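Local coordinates for putative SAM-dependent O-methyltranferase (Podospora anserina, PDB 4YMH), which binds S-adenosyl-L-homocysteine and probably transfers methyl groups from S-adenosylmethionine to oxygen atoms of its substrate, at residues Arg51-Trp56 / Leu170-Phe175; Leu220-Pro223 / Thr229-Arg232. All blocks are in the same frame, centred on the assembly; numbering follows the deposited sequence.

Contact 1. Residues Arg51-Trp56 / Leu170-Phe175; sequences RLQGSW and LCDNVF
Gln-53 NE2 meets the carboxylate of Asp-172 in a weak hydrogen bond. NE2 lies 3.4 Å from Asp-172 OD2, and the N-H...acceptor angle is only 140°. Asp-172 OD1 is almost as near to the same NE2, at 3.5 Å, but the weak bond goes to OD2. The amide and carboxylate planes are turned 58° apart, so the two groups do not pair flat. Gln-53 reaches across with CG anti to the carbonyl carbon (chi1 -73°) and the chain extended beyond it. The backbones stay far apart, with 10.3 Å between the CA atoms of Gln-53 and Asp-172. One turn along the helix, Trp-56 and Leu-170 approach from opposite directions. Leu-170 CD1 touches the benzo part of the indole, 3.9 Å from Trp-56 CZ2. Phe-225 also meets the Trp-56 ring and touches Gln-53. The side chain of Asp-172 comes within about 5 Å of the bound S-adenosyl-L-homocysteine, so the polar pair lies beside the cofactor pocket. The contact joins the first turns of helix 51-64 to the C-terminal end of strand 167-171 and the loop after it, with strand 228-233 next to that strand in the sheet.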
ATOM      1  N   ARG A  51     -10.648  11.214   2.659  1.00 26.83           N
ATOM      2  CA  ARG A  51     -11.511  10.516   1.706  1.00 27.63           C
ATOM      3  C   ARG A  51     -10.754   9.450   0.907  1.00 28.13           C
ATOM      4  O   ARG A  51     -11.265   8.343   0.675  1.00 23.09           O
ATOM      5  CB  ARG A  51     -12.162  11.517   0.749  1.00 32.81           C
ATOM      6  CG  ARG A  51     -13.130  12.478   1.427  1.00 38.16           C
ATOM      7  CD  ARG A  51     -13.759  13.449   0.432  1.00 46.02           C
ATOM      8  NE  ARG A  51     -14.446  12.766  -0.665  1.00 48.55           N
ATOM      9  CZ  ARG A  51     -15.408  13.315  -1.404  1.00 52.13           C
ATOM     10  NH1 ARG A  51     -15.820  14.552  -1.157  1.00 52.97           N
ATOM     11  NH2 ARG A  51     -15.970  12.623  -2.380  1.00 52.14           N
ATOM     12  N   LEU A  52      -9.531   9.785   0.491  1.00 23.43           N
ATOM     13  CA  LEU A  52      -8.704   8.837  -0.252  1.00 20.09           C
ATOM     14  C   LEU A  52      -8.439   7.600   0.609  1.00 20.77           C
ATOM     15  O   LEU A  52      -8.519   6.463   0.130  1.00 21.21           O
ATOM     16  CB  LEU A  52      -7.383   9.492  -0.688  1.00 21.12           C
ATOM     17  CG  LEU A  52      -6.429   8.622  -1.512  1.00 22.02           C
ATOM     18  CD1 LEU A  52      -7.110   8.147  -2.800  1.00 19.56           C
ATOM     19  CD2 LEU A  52      -5.142   9.402  -1.830  1.00 22.42           C
ATOM     20  N   GLN A  53      -8.154   7.816   1.894  1.00 19.26           N
ATOM     21  CA  GLN A  53      -7.945   6.694   2.804  1.00 19.94           C
ATOM     22  C   GLN A  53      -9.197   5.859   2.917  1.00 17.37           C
ATOM     23  O   GLN A  53      -9.124   4.636   3.041  1.00 19.63           O
ATOM     24  CB  GLN A  53      -7.520   7.167   4.199  1.00 21.43           C
ATOM     25  CG  GLN A  53      -6.108   7.674   4.291  1.00 28.78           C
ATOM     26  CD  GLN A  53      -5.752   8.111   5.700  1.00 35.43           C
ATOM     27  OE1 GLN A  53      -5.839   9.292   6.028  1.00 36.07           O
ATOM     28  NE2 GLN A  53      -5.366   7.153   6.542  1.00 33.05           N
ATOM     29  N   GLY A  54     -10.358   6.510   2.872  1.00 19.48           N
ATOM     30  CA  GLY A  54     -11.620   5.789   2.826  1.00 20.73           C
ATOM     31  C   GLY A  54     -11.728   4.856   1.627  1.00 19.86           C
ATOM     32  O   GLY A  54     -12.114   3.683   1.744  1.00 19.65           O
ATOM     33  N   SER A  55     -11.386   5.380   0.459  1.00 19.98           N
ATOM     34  CA  SER A  55     -11.356   4.537  -0.751  1.00 16.36           C
ATOM     35  C   SER A  55     -10.392   3.365  -0.581  1.00 18.07           C
ATOM     36  O   SER A  55     -10.682   2.249  -1.007  1.00 18.92           O
ATOM     37  CB  SER A  55     -10.975   5.366  -1.968  1.00 19.07           C
ATOM     38  OG  SER A  55     -11.967   6.353  -2.207  1.00 26.85           O
ATOM     39  N   TRP A  56      -9.255   3.618   0.056  1.00 18.03           N
ATOM     40  CA  TRP A  56      -8.263   2.564   0.297  1.00 17.53           C
ATOM     41  C   TRP A  56      -8.805   1.472   1.225  1.00 21.71           C
ATOM     42  O   TRP A  56      -8.603   0.283   0.989  1.00 17.06           O
ATOM     43  CB  TRP A  56      -6.988   3.181   0.881  1.00 18.66           C
ATOM     44  CG  TRP A  56      -6.038   2.210   1.501  1.00 18.26           C
ATOM     45  CD1 TRP A  56      -5.277   1.274   0.858  1.00 20.86           C
ATOM     46  CD2 TRP A  56      -5.715   2.105   2.887  1.00 20.04           C
ATOM     47  NE1 TRP A  56      -4.499   0.594   1.761  1.00 18.91           N
ATOM     48  CE2 TRP A  56      -4.753   1.080   3.015  1.00 24.27           C
ATOM     49  CE3 TRP A  56      -6.140   2.781   4.037  1.00 22.79           C
ATOM     50  CZ2 TRP A  56      -4.216   0.712   4.243  1.00 25.72           C
ATOM     51  CZ3 TRP A  56      -5.606   2.414   5.257  1.00 28.60           C
ATOM     52  CH2 TRP A  56      -4.653   1.389   5.351  1.00 28.39           C
ATOM     53  N   LEU A 170      -2.981  -3.441  10.076  1.00 18.07           N
ATOM     54  CA  LEU A 170      -2.643  -2.158   9.480  1.00 14.54           C
ATOM     55  C   LEU A 170      -2.617  -1.115  10.571  1.00 16.48           C
ATOM     56  O   LEU A 170      -3.630  -0.872  11.210  1.00 18.95           O
ATOM     57  CB  LEU A 170      -3.663  -1.771   8.412  1.00 13.58           C
ATOM     58  CG  LEU A 170      -3.813  -2.799   7.286  1.00 19.14           C
ATOM     59  CD1 LEU A 170      -5.007  -2.480   6.409  1.00 19.70           C
ATOM     60  CD2 LEU A 170      -2.522  -2.861   6.460  1.00 20.61           C
ATOM     61  N   CYS A 171      -1.461  -0.504  10.777  1.00 14.22           N
ATOM     62  CA  CYS A 171      -1.310   0.528  11.809  1.00 16.80           C
ATOM     63  C   CYS A 171      -1.164   1.897  11.156  1.00 16.33           C
ATOM     64  O   CYS A 171      -0.267   2.108  10.338  1.00 18.50           O
ATOM     65  CB  CYS A 171      -0.104   0.228  12.696  1.00 18.92           C
ATOM     66  SG  CYS A 171      -0.078  -1.453  13.389  1.00 21.29           S
ATOM     67  N   ASP A 172      -2.039   2.826  11.543  1.00 17.16           N
ATOM     68  CA  ASP A 172      -2.143   4.135  10.898  1.00 20.24           C
ATOM     69  C   ASP A 172      -1.355   5.235  11.631  1.00 19.66           C
ATOM     70  O   ASP A 172      -1.106   5.135  12.834  1.00 19.98           O
ATOM     71  CB  ASP A 172      -3.620   4.518  10.798  1.00 24.76           C
ATOM     72  CG  ASP A 172      -3.899   5.484   9.683  1.00 31.67           C
ATOM     73  OD1 ASP A 172      -3.147   5.470   8.689  1.00 31.57           O
ATOM     74  OD2 ASP A 172      -4.875   6.255   9.794  1.00 36.33           O
ATOM     75  N   ASN A 173      -0.981   6.287  10.899  1.00 20.29           N
ATOM     76  CA  ASN A 173      -0.255   7.430  11.462  1.00 22.41           C
ATOM     77  C   ASN A 173       1.091   7.110  12.085  1.00 20.89           C
ATOM     78  O   ASN A 173       1.541   7.830  12.979  1.00 22.54           O
ATOM     79  CB  ASN A 173      -1.106   8.126  12.535  1.00 24.17           C
ATOM     80  CG  ASN A 173      -2.379   8.698  11.977  1.00 27.75           C
ATOM     81  OD1 ASN A 173      -3.479   8.244  12.306  1.00 33.36           O
ATOM     82  ND2 ASN A 173      -2.244   9.704  11.123  1.00 22.44           N
ATOM     83  N   VAL A 174       1.756   6.059  11.620  1.00 14.30           N
ATOM     84  CA  VAL A 174       2.998   5.647  12.271  1.00 15.07           C
ATOM     85  C   VAL A 174       4.128   6.683  12.109  1.00 16.18           C
ATOM     86  O   VAL A 174       5.059   6.732  12.922  1.00 15.21           O
ATOM     87  CB  VAL A 174       3.403   4.235  11.750  1.00 18.00           C
ATOM     88  CG1 VAL A 174       4.705   3.741  12.373  1.00 18.56           C
ATOM     89  CG2 VAL A 174       2.294   3.262  12.110  1.00 17.24           C
ATOM     90  N   PHE A 175       4.040   7.529  11.085  1.00 16.26           N
ATOM     91  CA  PHE A 175       5.067   8.557  10.875  1.00 15.41           C
ATOM     92  C   PHE A 175       4.943   9.741  11.832  1.00 16.62           C
ATOM     93  O   PHE A 175       5.887  10.512  11.974  1.00 19.57           O
ATOM     94  CB  PHE A 175       5.004   9.110   9.449  1.00 16.58           C
ATOM     95  CG  PHE A 175       5.595   8.195   8.402  1.00 16.22           C
ATOM     96  CD1 PHE A 175       6.340   7.078   8.758  1.00 15.12           C
ATOM     97  CD2 PHE A 175       5.415   8.474   7.061  1.00 15.26           C
ATOM     98  CE1 PHE A 175       6.894   6.256   7.780  1.00 12.88           C
ATOM     99  CE2 PHE A 175       5.959   7.645   6.078  1.00 18.32           C
ATOM    100  CZ  PHE A 175       6.697   6.542   6.440  1.00 17.28           C
TER

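Contact 2. Residues Leu220-Pro223 / Thr229-Arg232; sequences LLLP and TQIR
Leu-220 and Gln-230 form an antiparallel hydrogen-bonded pair through two backbone bonds. Leu-220 N donates to Gln-230 O at 2.9 Å, and Gln-230 N donates to Leu-220 O at 2.8 Å. Both are nearly straight, with N-H...acceptor angles of 167° and 171°. Thr-229 CA adds a CA-H...O contact to Leu-220 O at 3.6 Å. Leu-221 and Thr-229 make the next pair, which is non-hydrogen-bonded.

The side chains of Leu-220 and Gln-230 share one face of the sheet. They run alongside each other in one direction, with Leu-220 CD2 3.8 Å from Gln-230 OE1. The extended end of Gln-230 also reaches Leu-222, where Gln-230 NE2 is 3.4 Å from Leu-222 CD2. The Gln-230 amide thus touches a methyl group of each leucine. Leu-221 and Thr-229 occupy the other face. Thr-229 OG1 is anti to its own carbonyl carbon (chi1 -56°) and meets Leu-221 CD1 at 3.3 Å. The second subunit also reaches the hairpin: its Ser-24 OG hydrogen-bonds to Leu-221 N, and its Phe-59 packs on Gln-230, on the face shared with Leu-220.

The segments belong to the beta hairpin of strands 217-222 and 228-233. It completes the seven-stranded sheet, order 3-2-1-4-5-7-6, of the class I SAM-dependent methyltransferase fold, in which strand 228-233 runs antiparallel to both neighbours, 167-171 and 217-222.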
ATOM      1  N   LEU A 220       6.202  -4.436   7.252  1.00 16.31           N
ATOM      2  CA  LEU A 220       6.498  -3.481   6.191  1.00 17.88           C
ATOM      3  C   LEU A 220       5.960  -2.128   6.578  1.00 17.32           C
ATOM      4  O   LEU A 220       4.743  -1.959   6.706  1.00 16.58           O
ATOM      5  CB  LEU A 220       5.879  -3.902   4.861  1.00 15.77           C
ATOM      6  CG  LEU A 220       6.061  -2.854   3.766  1.00 16.66           C
ATOM      7  CD1 LEU A 220       7.561  -2.759   3.420  1.00 21.50           C
ATOM      8  CD2 LEU A 220       5.239  -3.216   2.524  1.00 21.91           C
ATOM      9  N   LEU A 221       6.860  -1.171   6.759  1.00 13.42           N
ATOM     10  CA  LEU A 221       6.467   0.200   7.046  1.00 15.86           C
ATOM     11  C   LEU A 221       6.343   0.932   5.727  1.00 17.38           C
ATOM     12  O   LEU A 221       7.334   1.330   5.120  1.00 18.01           O
ATOM     13  CB  LEU A 221       7.473   0.880   7.983  1.00 19.76           C
ATOM     14  CG  LEU A 221       7.170   2.340   8.358  1.00 19.40           C
ATOM     15  CD1 LEU A 221       5.691   2.588   8.649  1.00 19.13           C
ATOM     16  CD2 LEU A 221       8.049   2.802   9.555  1.00 18.11           C
ATOM     17  N   LEU A 222       5.098   1.053   5.275  1.00 18.67           N
ATOM     18  CA  LEU A 222       4.741   1.638   3.987  1.00 18.06           C
ATOM     19  C   LEU A 222       4.649   3.160   4.039  1.00 18.92           C
ATOM     20  O   LEU A 222       3.854   3.719   4.828  1.00 17.50           O
ATOM     21  CB  LEU A 222       3.410   1.044   3.531  1.00 22.78           C
ATOM     22  CG  LEU A 222       3.134   0.958   2.035  1.00 29.24           C
ATOM     23  CD1 LEU A 222       4.224   0.145   1.366  1.00 29.08           C
ATOM     24  CD2 LEU A 222       1.763   0.338   1.801  1.00 28.15           C
ATOM     25  N   PRO A 223       5.452   3.847   3.200  1.00 18.75           N
ATOM     26  CA  PRO A 223       5.464   5.315   3.230  1.00 17.55           C
ATOM     27  C   PRO A 223       4.288   5.890   2.434  1.00 20.53           C
ATOM     28  O   PRO A 223       4.471   6.549   1.399  1.00 19.25           O
ATOM     29  CB  PRO A 223       6.808   5.673   2.588  1.00 17.97           C
ATOM     30  CG  PRO A 223       7.024   4.555   1.588  1.00 16.46           C
ATOM     31  CD  PRO A 223       6.425   3.303   2.228  1.00 21.82           C
ATOM     32  N   THR A 229       1.998   0.869   8.929  1.00 14.75           N
ATOM     33  CA  THR A 229       2.727  -0.359   9.177  1.00 15.92           C
ATOM     34  C   THR A 229       1.842  -1.572   8.894  1.00 17.54           C
ATOM     35  O   THR A 229       0.773  -1.718   9.473  1.00 18.40           O
ATOM     36  CB  THR A 229       3.265  -0.431  10.615  1.00 21.69           C
ATOM     37  OG1 THR A 229       4.091   0.723  10.871  1.00 21.78           O
ATOM     38  CG2 THR A 229       4.094  -1.680  10.778  1.00 20.73           C
ATOM     39  N   GLN A 230       2.293  -2.429   7.979  1.00 16.28           N
ATOM     40  CA  GLN A 230       1.632  -3.704   7.681  1.00 15.43           C
ATOM     41  C   GLN A 230       2.318  -4.804   8.469  1.00 17.62           C
ATOM     42  O   GLN A 230       3.549  -4.926   8.440  1.00 15.97           O
ATOM     43  CB  GLN A 230       1.700  -4.031   6.175  1.00 13.63           C
ATOM     44  CG  GLN A 230       1.066  -2.960   5.298  1.00 21.52           C
ATOM     45  CD  GLN A 230       1.075  -3.308   3.821  1.00 24.93           C
ATOM     46  OE1 GLN A 230       1.658  -4.307   3.402  1.00 25.66           O
ATOM     47  NE2 GLN A 230       0.410  -2.487   3.029  1.00 24.35           N
ATOM     48  N   ILE A 231       1.534  -5.620   9.155  1.00 18.06           N
ATOM     49  CA  ILE A 231       2.091  -6.703   9.959  1.00 16.29           C
ATOM     50  C   ILE A 231       1.405  -8.009   9.581  1.00 19.48           C
ATOM     51  O   ILE A 231       0.177  -8.061   9.507  1.00 17.93           O
ATOM     52  CB  ILE A 231       1.914  -6.447  11.470  1.00 18.41           C
ATOM     53  CG1 ILE A 231       2.525  -5.095  11.873  1.00 16.19           C
ATOM     54  CG2 ILE A 231       2.528  -7.585  12.273  1.00 19.01           C
ATOM     55  CD1 ILE A 231       2.234  -4.698  13.335  1.00 15.26           C
ATOM     56  N   ARG A 232       2.188  -9.058   9.337  1.00 17.32           N
ATOM     57  CA  ARG A 232       1.591 -10.378   9.106  1.00 17.57           C
ATOM     58  C   ARG A 232       2.351 -11.414   9.910  1.00 19.12           C
ATOM     59  O   ARG A 232       3.474 -11.168  10.329  1.00 18.08           O
ATOM     60  CB  ARG A 232       1.605 -10.751   7.611  1.00 19.65           C
ATOM     61  CG  ARG A 232       2.999 -10.943   7.031  1.00 19.20           C
ATOM     62  CD  ARG A 232       3.000 -11.342   5.540  1.00 22.26           C
ATOM     63  NE  ARG A 232       2.493 -12.701   5.326  1.00 23.03           N
ATOM     64  CZ  ARG A 232       3.253 -13.796   5.264  1.00 24.55           C
ATOM     65  NH1 ARG A 232       4.578 -13.714   5.390  1.00 27.84           N
ATOM     66  NH2 ARG A 232       2.689 -14.981   5.078  1.00 28.48           N
TER

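Contact 1 and contact 2 have centres 11 Å apart and meet along neighbouring strands 167-171 and 228-233. Cys-171 N lies 2.9 Å from Thr-229 O, probably a hydrogen bond. Leu-170 CD2 packs on Gln-230 CG at 3.8 Å, so Leu-170 and Gln-230 take part in both the cross-strand packing and their own contacts. Beyond the strand end, Val-174 CG2 touches Thr-229 OG1 at 3.3 Å, and Phe-175 CZ reaches Pro-223 CA at 3.7 Å. Contact 1 borders the S-adenosyl-L-homocysteine pocket, whereas contact 2 lies in the hairpin, away from that pocket. Both touch the second subunit, whose Leu-220 packs on Trp-56 of contact 1 and whose Tyr-19 packs on Leu-221 of contact 2.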